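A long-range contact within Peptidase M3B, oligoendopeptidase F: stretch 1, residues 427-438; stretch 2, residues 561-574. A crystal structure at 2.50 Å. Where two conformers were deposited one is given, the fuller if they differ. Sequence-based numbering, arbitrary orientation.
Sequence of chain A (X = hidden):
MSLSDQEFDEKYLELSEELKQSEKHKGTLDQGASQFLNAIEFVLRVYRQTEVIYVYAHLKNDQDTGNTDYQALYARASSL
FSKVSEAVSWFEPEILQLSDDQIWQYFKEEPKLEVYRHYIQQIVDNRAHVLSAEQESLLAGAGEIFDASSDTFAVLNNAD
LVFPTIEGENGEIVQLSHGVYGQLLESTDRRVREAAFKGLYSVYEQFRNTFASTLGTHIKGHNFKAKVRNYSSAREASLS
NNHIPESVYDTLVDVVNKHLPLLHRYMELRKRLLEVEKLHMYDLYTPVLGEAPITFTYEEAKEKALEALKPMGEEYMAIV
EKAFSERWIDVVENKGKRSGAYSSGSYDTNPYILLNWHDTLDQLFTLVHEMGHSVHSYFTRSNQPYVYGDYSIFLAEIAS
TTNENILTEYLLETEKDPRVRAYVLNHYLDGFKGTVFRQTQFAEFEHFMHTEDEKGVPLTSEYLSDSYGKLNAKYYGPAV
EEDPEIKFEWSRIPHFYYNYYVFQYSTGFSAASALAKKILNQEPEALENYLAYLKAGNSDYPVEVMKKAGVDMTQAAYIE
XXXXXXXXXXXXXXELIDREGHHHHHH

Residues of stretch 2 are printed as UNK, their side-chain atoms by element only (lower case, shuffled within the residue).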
# COMPACT_ATOMS: atom_id res chain seq x y z
N HIS A 427 33.26 -16.49 -17.83
CA HIS A 427 32.16 -15.68 -18.34
C HIS A 427 30.88 -16.51 -18.38
O HIS A 427 29.82 -16.05 -17.95
CB HIS A 427 32.53 -15.13 -19.72
CG HIS A 427 31.40 -14.48 -20.46
ND1 HIS A 427 31.02 -13.17 -20.25
CD2 HIS A 427 30.60 -14.95 -21.45
CE1 HIS A 427 30.02 -12.86 -21.06
NE2 HIS A 427 29.75 -13.93 -21.80
N TYR A 428 30.98 -17.74 -18.89
CA TYR A 428 29.83 -18.66 -18.93
C TYR A 428 29.36 -19.05 -17.52
O TYR A 428 28.15 -19.06 -17.25
CB TYR A 428 30.15 -19.93 -19.74
CG TYR A 428 29.03 -20.96 -19.66
CD1 TYR A 428 27.89 -20.83 -20.46
CD2 TYR A 428 29.10 -22.03 -18.76
CE1 TYR A 428 26.85 -21.75 -20.37
CE2 TYR A 428 28.05 -22.97 -18.67
CZ TYR A 428 26.94 -22.81 -19.48
OH TYR A 428 25.91 -23.71 -19.41
N LEU A 429 30.29 -19.40 -16.64
CA LEU A 429 29.88 -19.90 -15.32
C LEU A 429 29.23 -18.76 -14.57
O LEU A 429 28.29 -18.96 -13.80
CB LEU A 429 31.07 -20.48 -14.54
CG LEU A 429 31.79 -21.66 -15.21
CD1 LEU A 429 33.16 -21.88 -14.62
CD2 LEU A 429 30.95 -22.91 -15.13
N ASP A 430 29.72 -17.56 -14.83
CA ASP A 430 29.21 -16.38 -14.18
C ASP A 430 27.77 -16.05 -14.59
O ASP A 430 26.91 -15.82 -13.73
CB ASP A 430 30.14 -15.21 -14.45
CG ASP A 430 29.81 -14.01 -13.61
OD1 ASP A 430 29.80 -14.16 -12.37
OD2 ASP A 430 29.55 -12.94 -14.20
N GLY A 431 27.52 -16.03 -15.89
CA GLY A 431 26.16 -15.84 -16.40
C GLY A 431 25.23 -16.91 -15.84
O GLY A 431 24.09 -16.62 -15.49
N PHE A 432 25.73 -18.14 -15.75
CA PHE A 432 24.96 -19.26 -15.20
C PHE A 432 24.66 -19.01 -13.71
O PHE A 432 23.53 -19.19 -13.26
CB PHE A 432 25.76 -20.56 -15.40
CG PHE A 432 24.96 -21.83 -15.22
CD1 PHE A 432 24.43 -22.18 -13.99
CD2 PHE A 432 24.82 -22.72 -16.27
CE1 PHE A 432 23.74 -23.37 -13.82
CE2 PHE A 432 24.13 -23.91 -16.12
CZ PHE A 432 23.59 -24.23 -14.89
N LYS A 433 25.64 -18.55 -12.93
CA LYS A 433 25.38 -18.23 -11.53
C LYS A 433 24.22 -17.22 -11.38
O LYS A 433 23.36 -17.37 -10.50
CB LYS A 433 26.65 -17.73 -10.81
CG LYS A 433 26.37 -17.03 -9.44
CD LYS A 433 27.48 -16.05 -9.05
CE LYS A 433 27.04 -14.57 -9.11
NZ LYS A 433 26.08 -14.16 -8.01
N GLY A 434 24.20 -16.19 -12.21
CA GLY A 434 23.19 -15.14 -12.06
C GLY A 434 21.82 -15.51 -12.60
O GLY A 434 20.79 -15.09 -12.06
N THR A 435 21.78 -16.28 -13.68
CA THR A 435 20.53 -16.51 -14.36
C THR A 435 19.84 -17.79 -13.90
O THR A 435 18.61 -17.86 -13.90
CB THR A 435 20.74 -16.53 -15.86
OG1 THR A 435 21.57 -15.42 -16.20
CG2 THR A 435 19.41 -16.42 -16.60
N VAL A 436 20.59 -18.81 -13.49
CA VAL A 436 19.89 -19.96 -12.92
C VAL A 436 19.83 -20.00 -11.40
O VAL A 436 18.74 -20.03 -10.85
CB VAL A 436 20.24 -21.32 -13.58
CG1 VAL A 436 21.50 -21.23 -14.37
CG2 VAL A 436 20.26 -22.45 -12.56
N PHE A 437 20.99 -19.95 -10.74
CA PHE A 437 21.04 -20.07 -9.29
C PHE A 437 20.37 -18.89 -8.58
O PHE A 437 19.50 -19.08 -7.73
CB PHE A 437 22.49 -20.29 -8.79
CG PHE A 437 22.98 -21.69 -9.02
CD1 PHE A 437 22.45 -22.76 -8.31
CD2 PHE A 437 23.96 -21.95 -9.98
CE1 PHE A 437 22.88 -24.08 -8.54
CE2 PHE A 437 24.41 -23.26 -10.21
CZ PHE A 437 23.87 -24.32 -9.49
N ARG A 438 20.78 -17.68 -8.93
CA ARG A 438 20.26 -16.48 -8.26
C ARG A 438 18.76 -16.24 -8.55
O ARG A 438 17.97 -16.03 -7.63
CB ARG A 438 21.13 -15.28 -8.64
CG ARG A 438 20.76 -13.95 -8.02
CD ARG A 438 21.99 -13.01 -8.05
NE ARG A 438 21.66 -11.60 -7.85
CZ ARG A 438 21.39 -11.05 -6.66
NH1 ARG A 438 21.10 -9.77 -6.58
NH2 ARG A 438 21.38 -11.78 -5.54
N UNK A 561 21.06 -31.36 -17.95
CA UNK A 561 22.05 -31.18 -19.01
C UNK A 561 22.85 -29.89 -18.85
O UNK A 561 24.07 -29.87 -19.05
o UNK A 561 20.05 -32.62 -21.73
c UNK A 561 20.87 -32.56 -20.78
c UNK A 561 21.38 -31.19 -20.39
o UNK A 561 21.29 -33.57 -20.16
N UNK A 562 22.17 -28.81 -18.49
CA UNK A 562 22.82 -27.53 -18.27
C UNK A 562 23.80 -27.67 -17.10
O UNK A 562 24.97 -27.30 -17.21
c UNK A 562 21.78 -26.45 -17.98
N UNK A 563 23.31 -28.23 -16.00
CA UNK A 563 24.14 -28.50 -14.83
C UNK A 563 25.39 -29.30 -15.18
O UNK A 563 26.48 -28.99 -14.70
c UNK A 563 23.33 -29.24 -13.77
se UNK A 563 22.91 -26.80 -12.22
c UNK A 563 22.24 -28.41 -13.13
c UNK A 563 21.19 -26.10 -11.63
N UNK A 564 25.24 -30.31 -16.02
CA UNK A 564 26.38 -31.13 -16.38
C UNK A 564 27.41 -30.27 -17.08
O UNK A 564 28.63 -30.41 -16.87
o UNK A 564 27.12 -32.94 -17.81
c UNK A 564 25.96 -32.31 -17.26
N UNK A 565 26.92 -29.36 -17.91
CA UNK A 565 27.80 -28.46 -18.63
C UNK A 565 28.49 -27.48 -17.68
O UNK A 565 29.64 -27.10 -17.89
c UNK A 565 27.02 -27.69 -19.66
c UNK A 565 27.89 -26.80 -20.54
c UNK A 565 25.63 -27.47 -22.40
se UNK A 565 26.87 -25.98 -22.00
N UNK A 566 27.78 -27.05 -16.65
CA UNK A 566 28.35 -26.10 -15.70
C UNK A 566 29.51 -26.79 -15.02
O UNK A 566 30.59 -26.22 -14.88
c UNK A 566 28.63 -22.83 -11.76
c UNK A 566 28.38 -25.10 -12.50
c UNK A 566 28.02 -22.40 -12.93
c UNK A 566 27.29 -25.67 -14.69
c UNK A 566 28.82 -24.18 -11.55
c UNK A 566 27.60 -23.32 -13.88
c UNK A 566 27.78 -24.68 -13.68
N UNK A 567 29.27 -28.04 -14.61
CA UNK A 567 30.26 -28.85 -13.93
C UNK A 567 31.48 -29.12 -14.83
O UNK A 567 32.62 -28.94 -14.40
o UNK A 567 28.99 -32.91 -12.76
o UNK A 567 30.58 -32.93 -11.26
c UNK A 567 30.03 -32.43 -12.26
c UNK A 567 30.66 -31.19 -12.90
c UNK A 567 29.63 -30.16 -13.43
N UNK A 568 31.26 -29.56 -16.06
CA UNK A 568 32.43 -29.82 -16.89
C UNK A 568 33.25 -28.57 -17.18
O UNK A 568 34.48 -28.61 -17.16
c UNK A 568 32.12 -30.67 -18.15
c UNK A 568 30.92 -30.30 -18.95
o UNK A 568 29.52 -32.01 -19.90
n UNK A 568 31.43 -31.55 -20.96
c UNK A 568 30.57 -31.37 -19.98
N UNK A 569 32.60 -27.44 -17.39
CA UNK A 569 33.35 -26.23 -17.66
C UNK A 569 34.03 -25.70 -16.38
O UNK A 569 35.14 -25.17 -16.42
c UNK A 569 31.98 -25.68 -19.75
n UNK A 569 29.41 -23.31 -22.25
c UNK A 569 31.13 -24.63 -20.45
n UNK A 569 30.92 -24.99 -21.84
c UNK A 569 32.47 -25.19 -18.35
c UNK A 569 30.12 -24.35 -22.67
n UNK A 569 30.00 -24.76 -23.94
N UNK A 570 33.39 -25.90 -15.25
CA UNK A 570 33.96 -25.58 -13.96
C UNK A 570 35.23 -26.41 -13.75
O UNK A 570 36.29 -25.85 -13.43
c UNK A 570 34.07 -24.48 -11.13
c UNK A 570 32.08 -25.85 -10.52
c UNK A 570 33.33 -25.77 -11.39
c UNK A 570 32.92 -25.84 -12.86
N UNK A 571 35.11 -27.72 -13.93
CA UNK A 571 36.26 -28.64 -13.83
C UNK A 571 37.42 -28.25 -14.76
O UNK A 571 38.58 -28.32 -14.37
n UNK A 571 34.53 -31.89 -13.04
c UNK A 571 35.16 -30.72 -12.85
c UNK A 571 35.82 -30.09 -14.07
o UNK A 571 35.23 -30.18 -11.74
N UNK A 572 37.09 -27.84 -15.98
CA UNK A 572 38.12 -27.42 -16.94
C UNK A 572 38.80 -26.11 -16.50
O UNK A 572 40.01 -25.95 -16.65
o UNK A 572 38.75 -26.21 -21.72
c UNK A 572 37.55 -27.29 -18.37
c UNK A 572 38.56 -26.76 -19.40
o UNK A 572 36.74 -26.71 -20.97
c UNK A 572 37.97 -26.55 -20.79
N UNK A 573 38.03 -25.19 -15.94
CA UNK A 573 38.59 -23.92 -15.44
C UNK A 573 39.57 -24.15 -14.27
O UNK A 573 40.64 -23.57 -14.23
c UNK A 573 36.70 -20.77 -14.09
c UNK A 573 38.81 -20.86 -15.48
c UNK A 573 37.90 -21.61 -14.47
c UNK A 573 37.46 -22.98 -15.00
N UNK A 574 39.18 -25.00 -13.32
CA UNK A 574 40.08 -25.37 -12.23
C UNK A 574 41.39 -25.97 -12.74
O UNK A 574 42.46 -25.59 -12.27
o UNK A 574 36.49 -26.46 -9.10
c UNK A 574 38.28 -25.76 -10.48
c UNK A 574 39.39 -26.37 -11.30
o UNK A 574 37.92 -27.98 -9.78
c UNK A 574 37.51 -26.81 -9.73

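Both stretches are helical, and the hidden one can be read position by position. Position 561 has two side-chain carbons, the second carrying two oxygens, and lies out of reach of stretch 1; it is D561. Position 562 has a single carbon, CB, 3.9 Å from F432 CE2, which makes it A562. At 563 an unbranched chain of two carbons, selenium and a terminal carbon identifies selenomethionine, M563; its SE lies 3.8 Å from F432 CZ, at the ring edge, and 3.8 Å from F437 CZ, while its CE is 3.9 Å from V436 CG2. Position 564, one carbon and one oxygen, is S564, remote from stretch 1. Position 565 repeats the unbranched selenium chain, with the selenium 3.6 Å from Y428 OH, and is M565, again selenomethionine.

Position 566 bears one carbon and a six-carbon ring with no further atom, hence F566. L429 CD2 lies over one face of this ring, 3.6 Å from F566 CD1, and F437 turns its edge toward the ring, with centroids 5.9 Å apart. The F432 ring packs obliquely against it, centroids 4.6 Å apart, and F566 CB sits over the F432 face.

Position 567, three carbons with two oxygens on the third, points away and is E567. Position 568 has the same carbon count but ends in one oxygen and one nitrogen: Q568, without contact. Position 569 has three carbons, a nitrogen, and a carbon bearing two more nitrogens, the guanidinium of R569. This group lies over the Y428 ring in a cation-pi contact, with R569 NH1 3.4 Å from Y428 CD1. Position 570, four carbons forked at the second, is L570, whose CB is 4.2 Å from L429 CD2. Position 571, two carbons ending in oxygen and nitrogen, is N571 and faces away. Position 572, three carbons and two oxygens, is E572, out of reach. Position 573 repeats the forked four-carbon pattern and is L573, its CD2 3.7 Å from L429 CD1. Position 574, three carbons and two oxygens, is E574, also out of reach.

The helices cross at 139° between their N-to-C directions, with axes 10.1 Å apart at closest approach, and bury 589 Å² in total. No hydrogen bond joins them; packing does the work. L429 is a knob among F566, R569, L570 and L573, and its CA lies 6.4 Å from F566 CA, the closest backbone register. At one end of the contact M563 meets F432, V436 and F437; at the other, R569 places its charge over the Y428 ring.

Stretch 2, residues 561-574: DAMSMFEQRLNELE
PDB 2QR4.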